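Long-range contacts in intracellular growth locus, subunit C (Francisella tularensis subsp. tularensis, PDB 2QWU), which is encoded in the Francisella pathogenicity island and probably supports growth of the bacterium inside its host cells: residues Met36-Leu41 and Thr68-Val73; Leu48-Ile52 and Gly92-Lys96; Ile139-Leu143 and Leu190-Cys194. The protein carries 2 engineered substitutions. Residues are numbered along the deposited sequence.

Contact 1: Met36-Leu41 and Thr68-Val73; sequences MFIDSL and TAAASV. Engineered in segment 36-41: Met36 (natural residue Leu).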
loop_
_atom_site.group_PDB
_atom_site.type_symbol
_atom_site.label_atom_id
_atom_site.label_comp_id
_atom_site.label_asym_id
_atom_site.label_seq_id
_atom_site.Cartn_x
_atom_site.Cartn_y
_atom_site.Cartn_z
HETATM N N MSE A 36 -5.439 4.299 3.513
HETATM C CA MSE A 36 -5.346 2.918 3.035
HETATM C C MSE A 36 -4.437 2.142 3.944
HETATM O O MSE A 36 -3.427 2.636 4.395
HETATM C CB MSE A 36 -4.776 2.883 1.599
HETATM C CG MSE A 36 -5.736 3.329 0.543
HETATM SE SE MSE A 36 -4.890 3.145 -1.177
HETATM C CE MSE A 36 -4.742 1.465 -1.122
ATOM N N PHE A 37 -4.844 0.920 4.299
ATOM C CA PHE A 37 -3.992 0.103 5.086
ATOM C C PHE A 37 -4.331 -1.371 4.830
ATOM O O PHE A 37 -5.405 -1.696 4.278
ATOM C CB PHE A 37 -4.087 0.505 6.567
ATOM C CG PHE A 37 -5.508 0.414 7.161
ATOM C CD1 PHE A 37 -5.993 -0.801 7.636
ATOM C CD2 PHE A 37 -6.314 1.558 7.263
ATOM C CE1 PHE A 37 -7.303 -0.889 8.235
ATOM C CE2 PHE A 37 -7.615 1.502 7.865
ATOM C CZ PHE A 37 -8.095 0.240 8.356
ATOM N N ILE A 38 -3.383 -2.234 5.180
ATOM C CA ILE A 38 -3.560 -3.662 4.924
ATOM C C ILE A 38 -3.385 -4.493 6.189
ATOM O O ILE A 38 -2.561 -4.185 7.043
ATOM C CB ILE A 38 -2.589 -4.130 3.826
ATOM C CG1 ILE A 38 -1.144 -3.700 4.179
ATOM C CG2 ILE A 38 -3.022 -3.554 2.457
ATOM C CD1 ILE A 38 -0.076 -4.209 3.178
ATOM N N ASP A 39 -4.130 -5.596 6.297
ATOM C CA ASP A 39 -4.104 -6.370 7.545
ATOM C C ASP A 39 -2.956 -7.352 7.686
ATOM O O ASP A 39 -2.770 -7.950 8.774
ATOM C CB ASP A 39 -5.483 -7.050 7.803
ATOM C CG ASP A 39 -5.800 -8.143 6.818
ATOM O OD1 ASP A 39 -4.957 -8.431 5.946
ATOM O OD2 ASP A 39 -6.924 -8.758 6.929
ATOM N N SER A 40 -2.156 -7.480 6.638
ATOM C CA SER A 40 -0.965 -8.307 6.696
ATOM C C SER A 40 0.005 -7.844 5.623
ATOM O O SER A 40 -0.403 -7.213 4.655
ATOM C CB SER A 40 -1.289 -9.790 6.532
ATOM O OG SER A 40 -1.579 -10.092 5.193
ATOM N N LEU A 41 1.289 -8.136 5.810
ATOM C CA LEU A 41 2.294 -7.768 4.866
ATOM C C LEU A 41 3.510 -8.682 5.047
ATOM O O LEU A 41 4.040 -8.840 6.149
ATOM C CB LEU A 41 2.753 -6.291 5.078
ATOM C CG LEU A 41 3.985 -5.848 4.250
ATOM C CD1 LEU A 41 3.685 -5.809 2.781
ATOM C CD2 LEU A 41 4.461 -4.474 4.778
ATOM N N THR A 68 -5.229 -3.504 13.775
ATOM C CA THR A 68 -5.986 -3.873 12.589
ATOM C C THR A 68 -5.129 -3.897 11.362
ATOM O O THR A 68 -5.561 -4.364 10.298
ATOM C CB THR A 68 -7.125 -2.840 12.317
ATOM O OG1 THR A 68 -6.570 -1.521 12.259
ATOM C CG2 THR A 68 -8.160 -2.860 13.441
ATOM N N ALA A 69 -3.914 -3.363 11.470
ATOM C CA ALA A 69 -3.077 -3.303 10.276
ATOM C C ALA A 69 -1.611 -3.644 10.528
ATOM O O ALA A 69 -1.105 -3.346 11.600
ATOM C CB ALA A 69 -3.132 -1.871 9.697
ATOM N N ALA A 70 -0.998 -4.311 9.551
ATOM C CA ALA A 70 0.435 -4.596 9.581
ATOM C C ALA A 70 1.173 -3.414 8.877
ATOM O O ALA A 70 2.369 -3.183 9.119
ATOM C CB ALA A 70 0.722 -5.922 8.831
ATOM N N ALA A 71 0.470 -2.694 7.999
ATOM C CA ALA A 71 1.110 -1.581 7.273
ATOM C C ALA A 71 0.079 -0.648 6.723
ATOM O O ALA A 71 -1.061 -1.061 6.479
ATOM C CB ALA A 71 1.932 -2.105 6.088
ATOM N N SER A 72 0.458 0.622 6.544
ATOM C CA SER A 72 -0.412 1.561 5.876
ATOM C C SER A 72 0.171 1.636 4.450
ATOM O O SER A 72 1.357 1.280 4.220
ATOM C CB SER A 72 -0.317 2.957 6.494
ATOM O OG SER A 72 1.035 3.416 6.369
ATOM N N VAL A 73 -0.681 1.996 3.495
ATOM C CA VAL A 73 -0.185 2.253 2.128
ATOM C C VAL A 73 -0.313 3.772 1.988
ATOM O O VAL A 73 -1.432 4.305 1.999
ATOM C CB VAL A 73 -1.019 1.559 1.051
ATOM C CG1 VAL A 73 -0.452 1.904 -0.305
ATOM C CG2 VAL A 73 -0.963 0.054 1.264
HETATM O O HOH W 1 -2.815 5.705 4.169
#
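Thr68 comes first: its OG1 lies 4.1 Å from CE1 of Phe37 but is hydrogen-bonded to the backbone of Ala54, and its carbonyl O lies 3.7 Å from CB of Asp39. The carboxylate of Asp39 itself is held by Asn124. Ala69 follows with CB 3.7 Å from CD1 of Phe37, against the ring, while its CA approaches Ile38 O at 3.4 Å in a CA-H...O contact. True pairing starts at Ala70, whose N donates to that same Ile38 O (3.0 Å, 149°); its CB points toward segment 36-41 and lies 3.6 Å from Ser40 CA and 4.3 Å from Leu41 CB. Ala71 closes the pair from its other end, its O accepting from Ile38 N (2.9 Å, 173°), and its CB meets Leu41 CD2 at 3.7 Å and Ile38 CG1 at 4.0 Å. Ser72 stands opposite Phe37 as a non-hydrogen-bonded antiparallel pair, and its OG is hydrogen-bonded to the hydroxyl of Tyr175. At Val73 the N donates to Met36 O (3.0 Å, 166°), and water 1 links Val73 O (2.9 Å) to Met36 N (3.0 Å). Met36, an engineered substitution for the natural Leu and present as selenomethionine, packs its CB 4.0 Å from Val73 CB. Beyond the pair, Leu91 and Val93 of strand 86-96 meet Leu41, Ala71 and Val73. Two residues, Ala70 and Ala71, thus face the single Ile38, and Ala70 takes phi/psi of -90/-24° instead of extended values: the signature of a classic beta bulge, here at the start of strand 71-79 in an antiparallel sheet.

Contact 2: Leu48-Ile52 and Gly92-Lys96; sequences LDKNI and GVLIK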
loop_
_atom_site.group_PDB
_atom_site.type_symbol
_atom_site.label_atom_id
_atom_site.label_comp_id
_atom_site.label_asym_id
_atom_site.label_seq_id
_atom_site.Cartn_x
_atom_site.Cartn_y
_atom_site.Cartn_z
ATOM N N LEU A 48 5.326 -9.032 8.694
ATOM C CA LEU A 48 5.289 -7.897 9.611
ATOM C C LEU A 48 4.181 -8.161 10.639
ATOM O O LEU A 48 3.144 -8.711 10.295
ATOM C CB LEU A 48 4.990 -6.585 8.854
ATOM C CG LEU A 48 6.050 -5.779 8.067
ATOM C CD1 LEU A 48 7.000 -5.023 9.027
ATOM C CD2 LEU A 48 6.837 -6.700 7.140
ATOM N N ASP A 49 4.408 -7.775 11.895
ATOM C CA ASP A 49 3.393 -7.922 12.943
ATOM C C ASP A 49 2.221 -6.984 12.672
ATOM O O ASP A 49 2.399 -5.862 12.170
ATOM C CB ASP A 49 3.943 -7.537 14.327
ATOM C CG ASP A 49 5.106 -8.416 14.779
ATOM O OD1 ASP A 49 5.174 -9.625 14.413
ATOM O OD2 ASP A 49 5.956 -7.863 15.528
ATOM N N LYS A 50 1.015 -7.445 12.980
ATOM C CA LYS A 50 -0.191 -6.630 12.820
ATOM C C LYS A 50 -0.280 -5.853 14.148
ATOM O O LYS A 50 -0.840 -6.327 15.119
ATOM C CB LYS A 50 -1.381 -7.558 12.650
ATOM C CG LYS A 50 -2.676 -6.858 12.326
ATOM C CD LYS A 50 -3.761 -7.911 12.475
ATOM C CE LYS A 50 -4.977 -7.490 11.758
ATOM N NZ LYS A 50 -6.010 -8.532 12.047
ATOM N N ASN A 51 0.298 -4.653 14.189
ATOM C CA ASN A 51 0.400 -3.893 15.420
ATOM C C ASN A 51 -0.015 -2.434 15.331
ATOM O O ASN A 51 0.258 -1.636 16.236
ATOM C CB ASN A 51 1.859 -3.968 15.912
ATOM C CG ASN A 51 2.832 -3.375 14.912
ATOM O OD1 ASN A 51 2.420 -2.935 13.857
ATOM N ND2 ASN A 51 4.122 -3.400 15.226
ATOM N N ILE A 52 -0.676 -2.054 14.242
ATOM C CA ILE A 52 -1.110 -0.689 14.125
ATOM C C ILE A 52 -2.601 -0.649 14.293
ATOM O O ILE A 52 -3.314 -1.437 13.634
ATOM C CB ILE A 52 -0.750 -0.090 12.727
ATOM C CG1 ILE A 52 0.772 -0.078 12.546
ATOM C CG2 ILE A 52 -1.412 1.286 12.590
ATOM C CD1 ILE A 52 1.194 0.213 11.077
ATOM N N GLY A 92 3.898 2.319 5.396
ATOM C CA GLY A 92 4.265 2.773 6.723
ATOM C C GLY A 92 4.153 1.556 7.648
ATOM O O GLY A 92 3.129 0.893 7.632
ATOM N N VAL A 93 5.215 1.233 8.403
ATOM C CA VAL A 93 5.157 0.110 9.321
ATOM C C VAL A 93 5.645 0.540 10.695
ATOM O O VAL A 93 6.371 1.525 10.838
ATOM C CB VAL A 93 5.988 -1.103 8.815
ATOM C CG1 VAL A 93 5.453 -1.551 7.439
ATOM C CG2 VAL A 93 7.495 -0.698 8.677
ATOM N N LEU A 94 5.214 -0.177 11.723
ATOM C CA LEU A 94 5.682 0.164 13.089
ATOM C C LEU A 94 6.648 -0.969 13.507
ATOM O O LEU A 94 6.236 -2.117 13.718
ATOM C CB LEU A 94 4.485 0.271 14.037
ATOM C CG LEU A 94 4.813 0.738 15.446
ATOM C CD1 LEU A 94 5.389 2.159 15.490
ATOM C CD2 LEU A 94 3.418 0.642 16.179
ATOM N N ILE A 95 7.949 -0.664 13.562
ATOM C CA ILE A 95 8.962 -1.694 13.862
ATOM C C ILE A 95 10.110 -1.144 14.685
ATOM O O ILE A 95 10.323 0.075 14.753
ATOM C CB ILE A 95 9.592 -2.254 12.543
ATOM C CG1 ILE A 95 10.189 -1.094 11.710
ATOM C CG2 ILE A 95 8.508 -2.987 11.713
ATOM C CD1 ILE A 95 10.898 -1.521 10.413
ATOM N N LYS A 96 10.863 -2.065 15.286
ATOM C CA LYS A 96 12.057 -1.685 16.047
ATOM C C LYS A 96 13.191 -1.473 15.030
ATOM O O LYS A 96 13.167 -1.996 13.914
ATOM C CB LYS A 96 12.421 -2.806 17.038
ATOM C CG LYS A 96 11.327 -3.004 18.092
ATOM C CD LYS A 96 11.620 -4.153 19.046
ATOM C CE LYS A 96 12.898 -3.879 19.762
ATOM N NZ LYS A 96 13.054 -4.670 21.029
HETATM O O HOH W 2 5.293 -4.820 12.168
HETATM O O HOH W 3 6.993 -5.081 14.447
HETATM O O HOH W 4 3.650 -2.446 11.397
#
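Leu48 directs its CB toward segment 92-96, on strand 86-96, and its CD1 packs 3.7 Å from Ile95 CG2 and 4.1 Å from Val93 CB. Asp49 reaches the strand through solvent: water 2 lies 3.1 Å from Asp49 O and 3.3 Å from Leu94 O, and water 3 lies 3.2 Å from Asp49 OD2 and 3.1 Å from Leu94 O. The direct polar contact comes from Asn51, whose ND2 donates to Leu94 O (2.9 Å, 166°). Its OD1 lies 2.8 Å from water 4, which accepts from Leu94 N (2.8 Å), so the side-chain amide meets Leu94 O directly and Leu94 N through water 4. Ile52 adds an apolar contact, CG1 4.0 Å from Leu94 CB; its CD1 lies 4.0 Å from Gly92 O. Gly92 still pairs with Ser72 by backbone; two residues on, where strand 71-79 no longer follows, the asparagine side chain takes over as partner. The loop supplying it itself contains a classic beta bulge, with Asn51 and Ile52 both opposite Ala69.

Contact 3: Ile139-Leu143 and Leu190-Cys194; sequences IMIDL and LPVCC
The apolar centre joins Ile141 (chi1 m, chi2 t), Leu190 (m, t) and Val192 (chi1 m): Ile141 CG2 to Leu190 CD1 is 4.1 Å, and Ile141 CG1 to Val192 CG1 4.3 Å. Ile139 (p, t) lies further out, CG1 3.7 Å from Cys193 CB and CD1 4.2 Å from Pro191 CB. The backbones run in opposite senses; nearest CA atoms are Met140-Cys193 (5.2 Å), Ile141-Val192 (4.4 Å, the bridged pair) and Asp142-Pro191 (5.4 Å). Cys193 N donates to Met140 O (3.1 Å, 149°) and Asp142 N to Pro191 O (2.9 Å, 169°). Ile141 is extended (phi -139°, psi 137°); Met140 (phi -102°, psi -57°) is not, consistent with an isolated bridge, characteristic of a loop laid along a strand edge. At the polar edge Asp142 OD1 is hydrogen-bonded to Ser144 OG, and Lys132 NZ hydrogen-bonds both Ile139 O and Cys194 O. Strand 189-193 lies between segment 139-143 and strand 200-204, while Ile141 packs on strand 18-21, Leu143 and Leu190 on strand 71-79, Val192 on helix 9-14.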
loop_
_atom_site.group_PDB
_atom_site.type_symbol
_atom_site.label_atom_id
_atom_site.label_comp_id
_atom_site.label_asym_id
_atom_site.label_seq_id
_atom_site.Cartn_x
_atom_site.Cartn_y
_atom_site.Cartn_z
ATOM N N ILE A 139 -13.772 2.422 -1.900
ATOM C CA ILE A 139 -12.335 2.203 -2.052
ATOM C C ILE A 139 -11.775 3.198 -3.054
ATOM O O ILE A 139 -12.548 3.902 -3.730
ATOM C CB ILE A 139 -12.010 0.807 -2.669
ATOM C CG1 ILE A 139 -12.562 0.678 -4.112
ATOM C CG2 ILE A 139 -12.559 -0.335 -1.738
ATOM C CD1 ILE A 139 -12.099 -0.624 -4.845
HETATM N N MSE A 140 -10.448 3.298 -3.070
HETATM C CA MSE A 140 -9.756 4.018 -4.157
HETATM C C MSE A 140 -9.261 2.840 -5.022
HETATM O O MSE A 140 -9.604 2.732 -6.169
HETATM C CB MSE A 140 -8.594 4.873 -3.657
HETATM C CG MSE A 140 -9.160 6.189 -3.004
HETATM SE SE MSE A 140 -7.844 7.322 -2.273
HETATM C CE MSE A 140 -7.125 6.221 -1.001
ATOM N N ILE A 141 -8.481 1.938 -4.424
ATOM C CA ILE A 141 -7.990 0.740 -5.121
ATOM C C ILE A 141 -8.080 -0.441 -4.113
ATOM O O ILE A 141 -7.679 -0.307 -2.958
ATOM C CB ILE A 141 -6.504 0.821 -5.450
ATOM C CG1 ILE A 141 -6.190 2.043 -6.278
ATOM C CG2 ILE A 141 -6.109 -0.471 -6.170
ATOM C CD1 ILE A 141 -4.682 2.107 -6.640
ATOM N N ASP A 142 -8.545 -1.598 -4.578
ATOM C CA ASP A 142 -8.575 -2.802 -3.709
ATOM C C ASP A 142 -7.254 -3.558 -3.937
ATOM O O ASP A 142 -7.049 -4.217 -4.965
ATOM C CB ASP A 142 -9.786 -3.717 -4.074
ATOM C CG ASP A 142 -9.966 -4.862 -3.100
ATOM O OD1 ASP A 142 -9.022 -5.119 -2.324
ATOM O OD2 ASP A 142 -11.057 -5.522 -3.099
ATOM N N LEU A 143 -6.343 -3.450 -2.978
ATOM C CA LEU A 143 -5.029 -4.068 -3.104
ATOM C C LEU A 143 -4.991 -5.480 -2.485
ATOM O O LEU A 143 -3.946 -6.090 -2.419
ATOM C CB LEU A 143 -3.989 -3.196 -2.355
ATOM C CG LEU A 143 -3.815 -1.813 -3.007
ATOM C CD1 LEU A 143 -2.873 -0.962 -2.109
ATOM C CD2 LEU A 143 -3.275 -1.947 -4.436
ATOM N N LEU A 190 -7.025 -4.485 -11.286
ATOM C CA LEU A 190 -7.294 -4.166 -9.902
ATOM C C LEU A 190 -8.650 -3.461 -9.812
ATOM O O LEU A 190 -8.961 -2.605 -10.636
ATOM C CB LEU A 190 -6.238 -3.159 -9.374
ATOM C CG LEU A 190 -4.840 -3.726 -9.037
ATOM C CD1 LEU A 190 -3.858 -2.601 -8.835
ATOM C CD2 LEU A 190 -4.924 -4.615 -7.803
ATOM N N PRO A 191 -9.447 -3.758 -8.772
ATOM C CA PRO A 191 -10.742 -3.069 -8.623
ATOM C C PRO A 191 -10.431 -1.614 -8.148
ATOM O O PRO A 191 -9.497 -1.396 -7.348
ATOM C CB PRO A 191 -11.439 -3.854 -7.497
ATOM C CG PRO A 191 -10.851 -5.156 -7.528
ATOM C CD PRO A 191 -9.365 -4.900 -7.836
ATOM N N VAL A 192 -11.163 -0.634 -8.683
ATOM C CA VAL A 192 -10.993 0.771 -8.296
ATOM C C VAL A 192 -12.362 1.416 -8.143
ATOM O O VAL A 192 -13.383 0.820 -8.476
ATOM C CB VAL A 192 -10.176 1.574 -9.360
ATOM C CG1 VAL A 192 -8.795 0.959 -9.476
ATOM C CG2 VAL A 192 -10.928 1.635 -10.695
ATOM N N CYS A 193 -12.384 2.608 -7.585
ATOM C CA CYS A 193 -13.647 3.359 -7.495
ATOM C C CYS A 193 -13.239 4.799 -7.624
ATOM O O CYS A 193 -12.249 5.238 -6.982
ATOM C CB CYS A 193 -14.340 3.164 -6.160
ATOM S SG CYS A 193 -16.031 3.891 -6.199
ATOM N N CYS A 194 -14.018 5.523 -8.428
ATOM C CA CYS A 194 -13.713 6.910 -8.743
ATOM C C CYS A 194 -14.453 7.930 -7.899
ATOM O O CYS A 194 -14.492 7.744 -6.675
ATOM C CB CYS A 194 -13.895 7.119 -10.256
ATOM S SG CYS A 194 -12.843 5.927 -11.208
#

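Overall arrangement
Contacts 1 and 2 are neighbours, their centres about 9 Å apart, and their segments alternate along the chain. They touch through probable hydrogen bonds from Thr68 N to Ile52 O (2.8 Å) and from Leu48 N to Leu41 O (2.9 Å), and both reach the large antiparallel sheet, where strands 71-79 and 86-96 lie side by side. Contact 3 comes later in the chain, its centre about 15 Å from that of contact 1. Contacts 2 and 3 lie on opposite sides of the chain's centre, about 11 Å apart at their nearest atoms. Contact 1 thus touches both others, meeting contact 3 through loop 139-143 (Met36 CE to Leu143 CD1, 3.2 Å), which in turn pairs with strand 189-193.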